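Long-range contacts in 3-dehydroshikimate dehydratase (PDB 3DX5), which catalyses the manganese-dependent dehydration of 3-dehydroshikimate to 3,4-dihydroxybenzoate, a building block of the siderophore petrobactin: residues S4-S9 against G31-G36; L62-I67 against F96-I101; H196-N201 against S251-G256. All coordinates share one frame; numbering follows the deposited sequence. Where two conformers were deposited one is given.

The three contacts are parallel strand pairings of one TIM barrel, meeting on its inner face. Contacts 1 and 2, with centres about 9 Å apart, share the border between strands 31-35 and 64-68, where Ile-32 O lies 2.8 Å from Thr-65 N. Contact 3 adjoins contact 1 through strands 2-6 and 249-252; Glu-33 OE1 is 2.6 Å from Ser-251 OG. Contacts 2 and 3 have centres about 17 Å apart, yet side chains bridge the interior, with Thr-65 OG1 2.7 Å from His-196 NE2. Contact 3 supplies two of the four metal-binding residues and touches the dihydroxybenzoate, as does Ile-8 of contact 1; the Met-66 side chain of contact 2 lies about 8 Å from manganese (nearest atoms).

Contact 1 (S4-S9 against G31-G36); sequences SLCTIS and GIELWG. With DHB (3,4-dihydroxybenzoic acid), chain D.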
loop_
_atom_site.group_PDB
_atom_site.type_symbol
_atom_site.label_atom_id
_atom_site.label_comp_id
_atom_site.label_asym_id
_atom_site.label_seq_id
_atom_site.Cartn_x
_atom_site.Cartn_y
_atom_site.Cartn_z
ATOM N N SER A 4 12.814 -1.043 -17.408
ATOM C CA SER A 4 11.447 -1.355 -17.092
ATOM C C SER A 4 10.883 -0.432 -16.013
ATOM O O SER A 4 11.598 0.140 -15.196
ATOM C CB SER A 4 11.280 -2.841 -16.704
ATOM O OG SER A 4 12.295 -3.251 -15.801
ATOM N N LEU A 5 9.569 -0.334 -16.017
ATOM C CA LEU A 5 8.823 0.422 -15.053
ATOM C C LEU A 5 8.234 -0.602 -14.043
ATOM O O LEU A 5 7.796 -1.662 -14.462
ATOM C CB LEU A 5 7.717 1.090 -15.882
ATOM C CG LEU A 5 6.607 1.840 -15.229
ATOM C CD1 LEU A 5 6.011 2.779 -16.232
ATOM C CD2 LEU A 5 5.563 0.822 -14.760
ATOM N N CYS A 6 8.189 -0.298 -12.749
ATOM C CA CYS A 6 7.522 -1.176 -11.773
ATOM C C CYS A 6 6.164 -0.623 -11.436
ATOM O O CYS A 6 6.069 0.531 -11.022
ATOM C CB CYS A 6 8.215 -1.157 -10.425
ATOM S SG CYS A 6 9.900 -1.328 -10.513
ATOM N N THR A 7 5.135 -1.448 -11.528
ATOM C CA THR A 7 3.790 -1.002 -11.101
ATOM C C THR A 7 3.695 -0.705 -9.588
ATOM O O THR A 7 2.840 0.060 -9.189
ATOM C CB THR A 7 2.686 -1.976 -11.553
ATOM O OG1 THR A 7 2.747 -3.175 -10.777
ATOM C CG2 THR A 7 2.857 -2.313 -13.062
ATOM N N ILE A 8 4.604 -1.265 -8.769
ATOM C CA ILE A 8 4.668 -0.870 -7.355
ATOM C C ILE A 8 4.882 0.664 -7.160
ATOM O O ILE A 8 4.462 1.212 -6.159
ATOM C CB ILE A 8 5.744 -1.678 -6.568
ATOM C CG1 ILE A 8 5.496 -1.608 -5.043
ATOM C CG2 ILE A 8 7.197 -1.294 -6.994
ATOM C CD1 ILE A 8 6.406 -2.638 -4.190
ATOM N N SER A 9 5.493 1.348 -8.139
ATOM C CA SER A 9 5.673 2.810 -8.058
ATOM C C SER A 9 4.338 3.535 -7.996
ATOM O O SER A 9 4.276 4.708 -7.597
ATOM C CB SER A 9 6.521 3.339 -9.265
ATOM O OG SER A 9 7.817 2.742 -9.224
ATOM N N GLY A 31 9.865 -2.703 -20.836
ATOM C CA GLY A 31 9.313 -3.730 -19.984
ATOM C C GLY A 31 8.500 -3.138 -18.850
ATOM O O GLY A 31 8.640 -1.933 -18.512
ATOM N N ILE A 32 7.628 -3.978 -18.294
ATOM C CA ILE A 32 6.890 -3.636 -17.070
ATOM C C ILE A 32 7.133 -4.765 -16.063
ATOM O O ILE A 32 6.948 -5.941 -16.386
ATOM C CB ILE A 32 5.387 -3.448 -17.361
ATOM C CG1 ILE A 32 5.195 -2.182 -18.219
ATOM C CG2 ILE A 32 4.585 -3.369 -16.033
ATOM C CD1 ILE A 32 3.797 -2.113 -18.859
ATOM N N GLU A 33 7.553 -4.399 -14.858
ATOM C CA GLU A 33 7.711 -5.355 -13.774
ATOM C C GLU A 33 6.435 -5.212 -12.967
ATOM O O GLU A 33 6.145 -4.138 -12.351
ATOM C CB GLU A 33 8.973 -5.034 -12.935
ATOM C CG GLU A 33 9.017 -5.793 -11.573
ATOM C CD GLU A 33 10.259 -5.441 -10.734
ATOM O OE1 GLU A 33 11.230 -4.847 -11.283
ATOM O OE2 GLU A 33 10.270 -5.745 -9.509
ATOM N N LEU A 34 5.644 -6.281 -12.985
ATOM C CA LEU A 34 4.293 -6.226 -12.476
ATOM C C LEU A 34 4.277 -6.724 -11.044
ATOM O O LEU A 34 4.658 -7.882 -10.791
ATOM C CB LEU A 34 3.381 -7.109 -13.335
ATOM C CG LEU A 34 1.875 -7.036 -13.152
ATOM C CD1 LEU A 34 1.293 -5.662 -13.188
ATOM C CD2 LEU A 34 1.295 -7.871 -14.310
ATOM N N TRP A 35 3.800 -5.890 -10.121
ATOM C CA TRP A 35 3.656 -6.294 -8.717
ATOM C C TRP A 35 2.632 -7.449 -8.638
ATOM O O TRP A 35 1.610 -7.413 -9.336
ATOM C CB TRP A 35 3.120 -5.085 -7.961
ATOM C CG TRP A 35 3.381 -5.045 -6.483
ATOM C CD1 TRP A 35 4.331 -5.753 -5.753
ATOM C CD2 TRP A 35 2.699 -4.194 -5.546
ATOM N NE1 TRP A 35 4.253 -5.382 -4.411
ATOM C CE2 TRP A 35 3.262 -4.434 -4.268
ATOM C CE3 TRP A 35 1.665 -3.242 -5.676
ATOM C CZ2 TRP A 35 2.811 -3.757 -3.115
ATOM C CZ3 TRP A 35 1.215 -2.575 -4.529
ATOM C CH2 TRP A 35 1.790 -2.839 -3.269
ATOM N N GLY A 36 2.917 -8.472 -7.830
ATOM C CA GLY A 36 2.109 -9.672 -7.784
ATOM C C GLY A 36 0.649 -9.408 -7.460
ATOM O O GLY A 36 -0.249 -10.008 -8.085
HETATM C C1 DHB D . 10.326 -3.559 -1.868
HETATM C C2 DHB D . 11.488 -3.531 -2.633
HETATM C C3 DHB D . 12.578 -2.750 -2.236
HETATM O O3 DHB D . 13.757 -2.675 -2.932
HETATM C C4 DHB D . 12.475 -1.992 -0.986
HETATM O O4 DHB D . 13.551 -1.257 -0.631
HETATM C C5 DHB D . 11.318 -2.052 -0.214
HETATM C C6 DHB D . 10.246 -2.839 -0.674
HETATM C C DHB D . 9.153 -4.402 -2.343
HETATM O O1 DHB D . 8.100 -4.521 -1.708
HETATM O O2 DHB D . 9.236 -5.036 -3.511
HETATM O O HOH W 1 6.315 -3.629 -9.356
#
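Leu-5 and Glu-33 set the backbone ladder between 4-9 and 31-36: Leu-5 N donates to Gly-31 O, Glu-33 N to Leu-5 O (2.8 Å), and Thr-7 N to Glu-33 O. The strands run parallel, their axes 24° apart. Beyond Cys-6 the first chain turns into a 3-10 segment and a side chain takes over from the backbone. Trp-35 N donates to Thr-7 OG1 at 3.0 Å in an almost straight bond (171°), and that hydroxyl also pairs with His-38. A water joins the diverging chains, accepting from Ile-8 N and donating to Glu-33 O.

Apolar contact is concentrated at two places. Thr-7 CG2 meets Ile-32 CG2 at 3.6 Å, the two side chains crossing at about a right angle, and also touches Leu-34 CD1. Ile-8 covers one face of the Trp-35 indole: CG1, anti to the backbone N (chi1 -161°), lies over its centre, 3.7 Å above the plane. CD1 beyond it makes a CH-pi contact with the five-membered ring (3.8 Å to its centroid) and reaches O1 of the dihydroxybenzoate at 3.5 Å. Ile-8 is thus part of the ligand pocket, and Trp-35 lies in a second shell, its NE1 hydrogen-bonded to OH of the substrate-binding Tyr-70.

Ser-4, Cys-6 and Glu-33 face the barrel interior, where the Glu-33 carboxylate binds Ser-251, Ser-68 and His-198. On the other face, Leu-5 and Ile-32 pack against helix 17-26, the crossover of this beta-alpha-beta unit, while strands 249-252 and 64-68 extend the sheet on either side.

Contact 2 (L62-I67 against F96-I101); sequences LEITMI and FKTNKI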
loop_
_atom_site.group_PDB
_atom_site.type_symbol
_atom_site.label_atom_id
_atom_site.label_comp_id
_atom_site.label_asym_id
_atom_site.label_seq_id
_atom_site.Cartn_x
_atom_site.Cartn_y
_atom_site.Cartn_z
ATOM N N LEU A 62 6.966 -3.779 -25.734
ATOM C CA LEU A 62 6.809 -3.938 -24.293
ATOM C C LEU A 62 6.632 -5.420 -23.975
ATOM O O LEU A 62 6.231 -6.174 -24.827
ATOM C CB LEU A 62 5.588 -3.152 -23.766
ATOM C CG LEU A 62 5.821 -1.656 -23.568
ATOM C CD1 LEU A 62 4.488 -0.962 -23.277
ATOM C CD2 LEU A 62 6.852 -1.440 -22.427
ATOM N N GLU A 63 6.939 -5.812 -22.747
ATOM C CA GLU A 63 6.699 -7.145 -22.273
ATOM C C GLU A 63 6.602 -7.042 -20.746
ATOM O O GLU A 63 6.961 -6.021 -20.159
ATOM C CB GLU A 63 7.852 -8.084 -22.674
ATOM C CG GLU A 63 9.185 -7.765 -21.966
ATOM C CD GLU A 63 10.361 -8.538 -22.587
ATOM O OE1 GLU A 63 10.681 -9.655 -22.086
ATOM O OE2 GLU A 63 10.950 -8.025 -23.584
ATOM N N ILE A 64 6.108 -8.083 -20.109
ATOM C CA ILE A 64 6.134 -8.154 -18.649
ATOM C C ILE A 64 7.466 -8.813 -18.283
ATOM O O ILE A 64 7.745 -9.935 -18.717
ATOM C CB ILE A 64 4.908 -8.936 -18.104
ATOM C CG1 ILE A 64 3.596 -8.284 -18.603
ATOM C CG2 ILE A 64 4.989 -9.106 -16.554
ATOM C CD1 ILE A 64 3.416 -6.791 -18.179
ATOM N N THR A 65 8.310 -8.118 -17.533
ATOM C CA THR A 65 9.682 -8.610 -17.285
ATOM C C THR A 65 9.746 -9.664 -16.169
ATOM O O THR A 65 10.666 -10.514 -16.136
ATOM C CB THR A 65 10.701 -7.446 -16.952
ATOM O OG1 THR A 65 10.467 -6.941 -15.622
ATOM C CG2 THR A 65 10.557 -6.288 -17.912
HETATM N N MSE A 66 8.777 -9.599 -15.261
HETATM C CA MSE A 66 8.830 -10.327 -14.003
HETATM C C MSE A 66 7.567 -10.001 -13.235
HETATM O O MSE A 66 7.015 -8.899 -13.374
HETATM C CB MSE A 66 10.055 -9.863 -13.194
HETATM C CG MSE A 66 10.252 -10.555 -11.818
HETATM SE SE MSE A 66 12.130 -10.340 -11.197
HETATM C CE MSE A 66 12.131 -8.411 -10.866
ATOM N N ILE A 67 7.118 -10.943 -12.413
ATOM C CA ILE A 67 6.111 -10.639 -11.409
ATOM C C ILE A 67 6.806 -10.618 -10.053
ATOM O O ILE A 67 7.506 -11.589 -9.693
ATOM C CB ILE A 67 4.992 -11.686 -11.429
ATOM C CG1 ILE A 67 4.235 -11.544 -12.776
ATOM C CG2 ILE A 67 4.078 -11.478 -10.238
ATOM C CD1 ILE A 67 3.390 -12.741 -13.125
ATOM N N PHE A 96 0.700 -13.599 -18.327
ATOM C CA PHE A 96 1.470 -12.396 -18.621
ATOM C C PHE A 96 2.707 -12.621 -19.482
ATOM O O PHE A 96 3.379 -11.659 -19.865
ATOM C CB PHE A 96 1.843 -11.681 -17.325
ATOM C CG PHE A 96 0.683 -10.925 -16.704
ATOM C CD1 PHE A 96 0.198 -9.741 -17.293
ATOM C CD2 PHE A 96 0.055 -11.413 -15.578
ATOM C CE1 PHE A 96 -0.871 -9.035 -16.730
ATOM C CE2 PHE A 96 -1.029 -10.732 -14.997
ATOM C CZ PHE A 96 -1.497 -9.534 -15.578
ATOM N N LYS A 97 3.000 -13.891 -19.779
ATOM C CA LYS A 97 4.172 -14.298 -20.560
ATOM C C LYS A 97 5.534 -13.886 -19.961
ATOM O O LYS A 97 6.383 -13.326 -20.627
ATOM C CB LYS A 97 4.031 -13.899 -22.031
ATOM C CG LYS A 97 2.709 -14.456 -22.654
ATOM C CD LYS A 97 2.708 -14.286 -24.160
ATOM C CE LYS A 97 1.391 -14.803 -24.816
ATOM N NZ LYS A 97 1.392 -14.534 -26.283
ATOM N N THR A 98 5.734 -14.184 -18.693
ATOM C CA THR A 98 7.017 -13.908 -18.069
ATOM C C THR A 98 7.507 -15.234 -17.478
ATOM O O THR A 98 6.701 -16.087 -17.120
ATOM C CB THR A 98 6.926 -12.744 -16.998
ATOM O OG1 THR A 98 8.198 -12.552 -16.401
ATOM C CG2 THR A 98 5.954 -13.055 -15.853
ATOM N N ASN A 99 8.818 -15.417 -17.404
ATOM C CA ASN A 99 9.370 -16.607 -16.777
ATOM C C ASN A 99 10.085 -16.298 -15.457
ATOM O O ASN A 99 10.918 -17.112 -15.012
ATOM C CB ASN A 99 10.325 -17.329 -17.753
ATOM C CG ASN A 99 11.599 -16.521 -18.041
ATOM O OD1 ASN A 99 11.692 -15.312 -17.742
ATOM N ND2 ASN A 99 12.602 -17.195 -18.586
ATOM N N LYS A 100 9.797 -15.151 -14.819
ATOM C CA LYS A 100 10.496 -14.804 -13.571
ATOM C C LYS A 100 9.553 -14.345 -12.461
ATOM O O LYS A 100 8.584 -13.594 -12.723
ATOM C CB LYS A 100 11.521 -13.668 -13.817
ATOM C CG LYS A 100 12.526 -13.944 -14.914
ATOM C CD LYS A 100 13.456 -12.739 -15.163
ATOM C CE LYS A 100 14.377 -12.997 -16.366
ATOM N NZ LYS A 100 13.637 -13.262 -17.645
ATOM N N ILE A 101 9.842 -14.800 -11.233
ATOM C CA ILE A 101 9.152 -14.431 -10.005
ATOM C C ILE A 101 10.174 -13.917 -8.971
ATOM O O ILE A 101 11.118 -14.633 -8.595
ATOM C CB ILE A 101 8.423 -15.641 -9.349
ATOM C CG1 ILE A 101 7.395 -16.267 -10.301
ATOM C CG2 ILE A 101 7.757 -15.226 -8.023
ATOM C CD1 ILE A 101 6.342 -15.268 -10.914
HETATM O O HOH W 2 5.253 -10.411 -21.575
HETATM O O HOH W 3 12.805 -10.375 -17.866
HETATM O O HOH W 4 10.175 -12.733 -18.645
#
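Ile-64 overlaps Phe-96 obliquely, its CG1 3.9 Å from ring atom CD1 and its CB close to the Phe-96 carbonyl oxygen. The same side chain reaches Thr-98, the two CG2 methyls 4.1 Å apart. From further along the strand, Ile-67 extends CD1 to Thr-98 CG2 at 3.8 Å and, more loosely, to the phenyl ring. Thr-98 CG2 thus sits among both isoleucines, while OG1, anti to the backbone N (chi1 178°), is turned to the strand backbone, 3.2 Å from Thr-65 O. That hydroxyl also accepts a weak bond from Lys-100 N.

Direct strand pairing begins late. Ile-67 N donates to Lys-100 O at 3.0 Å, and Ile-101 CA approaches Ile-67 O in a CA-H...O contact. Earlier, where the chains stand further apart, one water accepts from Ile-64 N and donates to Phe-96 O. A second water links Thr-65 O to Lys-100 NZ. The lysine ammonium also donates to Asn-99 OD1 at 2.8 Å, in the amide plane and on a lone pair, so the bent end of the lysine is held between Asn-99 and the water on Thr-65 O.

Beside Lys-100, the selenomethionine Met-66 lays CG against Lys-100 CB and continues into the interior to touch Glu-33. The Thr-65 hydroxyl is hydrogen-bonded to His-196 across the interior. Ile-67 packs on Leu-89 and Leu-92. Just after helix 79-96, Lys-97 leaves helical geometry with a positive phi, in a Schellman motif that leads the chain on to strand 100-103, completing a parallel beta-alpha-beta unit of the TIM barrel.

Contact 3 (H196-N201 against S251-G256); sequences HYHFKN and SLEWFG. With MN (manganese (II) ion), chain B; DHB (3,4-dihydroxybenzoic acid), chain D.
Glu-253 and His-198 meet at the manganese ion. Glu-253 has its CG anti to the backbone N (chi1 -163°) and an extended chain beyond, and its carboxylate chelates the metal through OE1 and OE2, both at 2.4 Å. His-198 adds ND1 at 2.3 Å. Imidazole and carboxylate planes stand 59° apart, and Glu-253 CG lies over one face of the histidine ring, offset toward its rim. The close ND1 and OE2 atoms are brought together by the shared metal, not by a hydrogen bond. Glu-142, Asp-172 and O3 of the dihydroxybenzoate (2.1 Å) complete the coordination, while the hydrogen bond of His-198 NE2 to Glu-33, a second-shell carboxylate, probably makes the imidazole a stronger ligand.

Lys-200 runs alongside Glu-253, pointing the same way. Its NZ forms a salt bridge to OE1 at 2.8 Å, arriving from above the carboxylate plane, and donates to ligand O3 at the same distance; Asp-172 is a further ionic partner. This ammonium would be expected to favour negative charge on the metal-bound oxygen. Phe-255 brings its ring edge to Lys-200 CE and its CE2 within 3.5 Å of ligand C4.

Such a cluster at the C-terminal ends of parallel strands is the usual active-site location in a TIM barrel, here of the xylose isomerase-like family. Two residues before Glu-253, Ser-251 pairs in register with His-198: its N donates to Tyr-197 O and its O accepts from Phe-199 N at 2.8 Å. Its CB rests near His-198 CD2, and OG, which is also hydrogen-bonded to Ser-4, lies in the plane of the His-196 ring at the CE1 edge (3.4 Å).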
loop_
_atom_site.group_PDB
_atom_site.type_symbol
_atom_site.label_atom_id
_atom_site.label_comp_id
_atom_site.label_asym_id
_atom_site.label_seq_id
_atom_site.Cartn_x
_atom_site.Cartn_y
_atom_site.Cartn_z
ATOM N N HIS A 196 17.937 -9.873 -13.488
ATOM C CA HIS A 196 17.177 -8.610 -13.418
ATOM C C HIS A 196 17.898 -7.640 -12.493
ATOM O O HIS A 196 18.665 -8.062 -11.599
ATOM C CB HIS A 196 15.735 -8.873 -12.893
ATOM C CG HIS A 196 14.670 -7.960 -13.452
ATOM N ND1 HIS A 196 14.534 -6.637 -13.080
ATOM C CD2 HIS A 196 13.638 -8.212 -14.290
ATOM C CE1 HIS A 196 13.485 -6.107 -13.686
ATOM N NE2 HIS A 196 12.921 -7.047 -14.424
ATOM N N TYR A 197 17.690 -6.345 -12.705
ATOM C CA TYR A 197 18.208 -5.329 -11.752
ATOM C C TYR A 197 17.086 -4.433 -11.232
ATOM O O TYR A 197 16.069 -4.271 -11.886
ATOM C CB TYR A 197 19.242 -4.387 -12.387
ATOM C CG TYR A 197 20.265 -5.086 -13.235
ATOM C CD1 TYR A 197 21.375 -5.697 -12.654
ATOM C CD2 TYR A 197 20.122 -5.138 -14.643
ATOM C CE1 TYR A 197 22.322 -6.355 -13.432
ATOM C CE2 TYR A 197 21.073 -5.768 -15.430
ATOM C CZ TYR A 197 22.164 -6.386 -14.805
ATOM O OH TYR A 197 23.123 -7.025 -15.570
ATOM N N HIS A 198 17.326 -3.827 -10.074
ATOM C CA HIS A 198 16.573 -2.678 -9.557
ATOM C C HIS A 198 17.541 -1.528 -9.435
ATOM O O HIS A 198 18.625 -1.698 -8.861
ATOM C CB HIS A 198 15.993 -2.995 -8.160
ATOM C CG HIS A 198 14.689 -3.728 -8.207
ATOM N ND1 HIS A 198 13.962 -4.045 -7.071
ATOM C CD2 HIS A 198 13.974 -4.196 -9.260
ATOM C CE1 HIS A 198 12.850 -4.665 -7.430
ATOM N NE2 HIS A 198 12.836 -4.772 -8.753
ATOM N N PHE A 199 17.148 -0.362 -9.938
ATOM C CA PHE A 199 17.947 0.848 -9.855
ATOM C C PHE A 199 17.177 1.872 -9.008
ATOM O O PHE A 199 16.098 2.323 -9.408
ATOM C CB PHE A 199 18.108 1.489 -11.251
ATOM C CG PHE A 199 19.134 0.821 -12.174
ATOM C CD1 PHE A 199 19.766 -0.374 -11.839
ATOM C CD2 PHE A 199 19.395 1.375 -13.423
ATOM C CE1 PHE A 199 20.687 -0.974 -12.716
ATOM C CE2 PHE A 199 20.314 0.795 -14.308
ATOM C CZ PHE A 199 20.967 -0.387 -13.950
ATOM N N LYS A 200 17.717 2.269 -7.860
ATOM C CA LYS A 200 17.155 3.425 -7.149
ATOM C C LYS A 200 18.318 4.074 -6.407
ATOM O O LYS A 200 19.391 3.471 -6.292
ATOM C CB LYS A 200 15.967 3.034 -6.217
ATOM C CG LYS A 200 16.291 1.969 -5.112
ATOM C CD LYS A 200 15.054 1.764 -4.203
ATOM C CE LYS A 200 15.321 0.768 -3.054
ATOM N NZ LYS A 200 15.607 -0.624 -3.554
ATOM N N ASN A 201 18.131 5.284 -5.891
ATOM C CA ASN A 201 19.247 5.988 -5.250
ATOM C C ASN A 201 18.758 6.752 -4.038
ATOM O O ASN A 201 17.548 6.946 -3.861
ATOM C CB ASN A 201 19.941 6.947 -6.242
ATOM C CG ASN A 201 21.446 7.055 -5.985
ATOM O OD1 ASN A 201 21.929 6.691 -4.895
ATOM N ND2 ASN A 201 22.195 7.539 -6.983
ATOM N N SER A 251 14.874 -2.254 -13.693
ATOM C CA SER A 251 13.695 -1.471 -13.327
ATOM C C SER A 251 14.082 -0.176 -12.609
ATOM O O SER A 251 14.953 -0.206 -11.732
ATOM C CB SER A 251 12.817 -2.286 -12.371
ATOM O OG SER A 251 11.966 -3.133 -13.113
ATOM N N LEU A 252 13.395 0.928 -12.925
ATOM C CA LEU A 252 13.550 2.169 -12.201
ATOM C C LEU A 252 12.612 2.087 -10.997
ATOM O O LEU A 252 11.426 2.440 -11.098
ATOM C CB LEU A 252 13.227 3.405 -13.094
ATOM C CG LEU A 252 14.041 3.476 -14.397
ATOM C CD1 LEU A 252 13.744 4.772 -15.153
ATOM C CD2 LEU A 252 15.579 3.318 -14.120
ATOM N N GLU A 253 13.133 1.581 -9.881
ATOM C CA GLU A 253 12.304 1.285 -8.725
ATOM C C GLU A 253 12.065 2.534 -7.902
ATOM O O GLU A 253 12.694 2.721 -6.837
ATOM C CB GLU A 253 12.992 0.238 -7.849
ATOM C CG GLU A 253 12.039 -0.433 -6.851
ATOM C CD GLU A 253 12.751 -1.470 -5.987
ATOM O OE1 GLU A 253 13.959 -1.280 -5.721
ATOM O OE2 GLU A 253 12.103 -2.475 -5.587
ATOM N N TRP A 254 11.133 3.366 -8.347
ATOM C CA TRP A 254 10.836 4.610 -7.645
ATOM C C TRP A 254 9.732 4.432 -6.618
ATOM O O TRP A 254 8.623 3.990 -6.953
ATOM C CB TRP A 254 10.419 5.693 -8.667
ATOM C CG TRP A 254 10.140 7.039 -8.056
ATOM C CD1 TRP A 254 8.943 7.684 -8.019
ATOM C CD2 TRP A 254 11.094 7.912 -7.433
ATOM N NE1 TRP A 254 9.081 8.905 -7.411
ATOM C CE2 TRP A 254 10.394 9.083 -7.049
ATOM C CE3 TRP A 254 12.471 7.822 -7.176
ATOM C CZ2 TRP A 254 11.015 10.158 -6.386
ATOM C CZ3 TRP A 254 13.112 8.908 -6.524
ATOM C CH2 TRP A 254 12.372 10.070 -6.147
ATOM N N PHE A 255 10.016 4.781 -5.370
ATOM C CA PHE A 255 9.036 4.661 -4.301
ATOM C C PHE A 255 8.535 6.050 -3.837
ATOM O O PHE A 255 7.743 6.132 -2.916
ATOM C CB PHE A 255 9.668 3.934 -3.116
ATOM C CG PHE A 255 9.900 2.471 -3.353
ATOM C CD1 PHE A 255 8.885 1.675 -3.894
ATOM C CD2 PHE A 255 11.107 1.881 -2.999
ATOM C CE1 PHE A 255 9.043 0.333 -4.065
ATOM C CE2 PHE A 255 11.295 0.506 -3.171
ATOM C CZ PHE A 255 10.264 -0.270 -3.725
ATOM N N GLY A 256 9.003 7.126 -4.484
ATOM C CA GLY A 256 8.676 8.498 -4.041
ATOM C C GLY A 256 7.399 9.054 -4.656
ATOM O O GLY A 256 6.610 8.326 -5.300
HETATM MN MN MN B . 14.142 -3.467 -4.877
HETATM C C1 DHB D . 10.326 -3.559 -1.868
HETATM C C2 DHB D . 11.488 -3.531 -2.633
HETATM C C3 DHB D . 12.578 -2.750 -2.236
HETATM O O3 DHB D . 13.757 -2.675 -2.932
HETATM C C4 DHB D . 12.475 -1.992 -0.986
HETATM O O4 DHB D . 13.551 -1.257 -0.631
HETATM C C5 DHB D . 11.318 -2.052 -0.214
HETATM C C6 DHB D . 10.246 -2.839 -0.674
HETATM C C DHB D . 9.153 -4.402 -2.343
HETATM O O1 DHB D . 8.100 -4.521 -1.708
HETATM O O2 DHB D . 9.236 -5.036 -3.511
#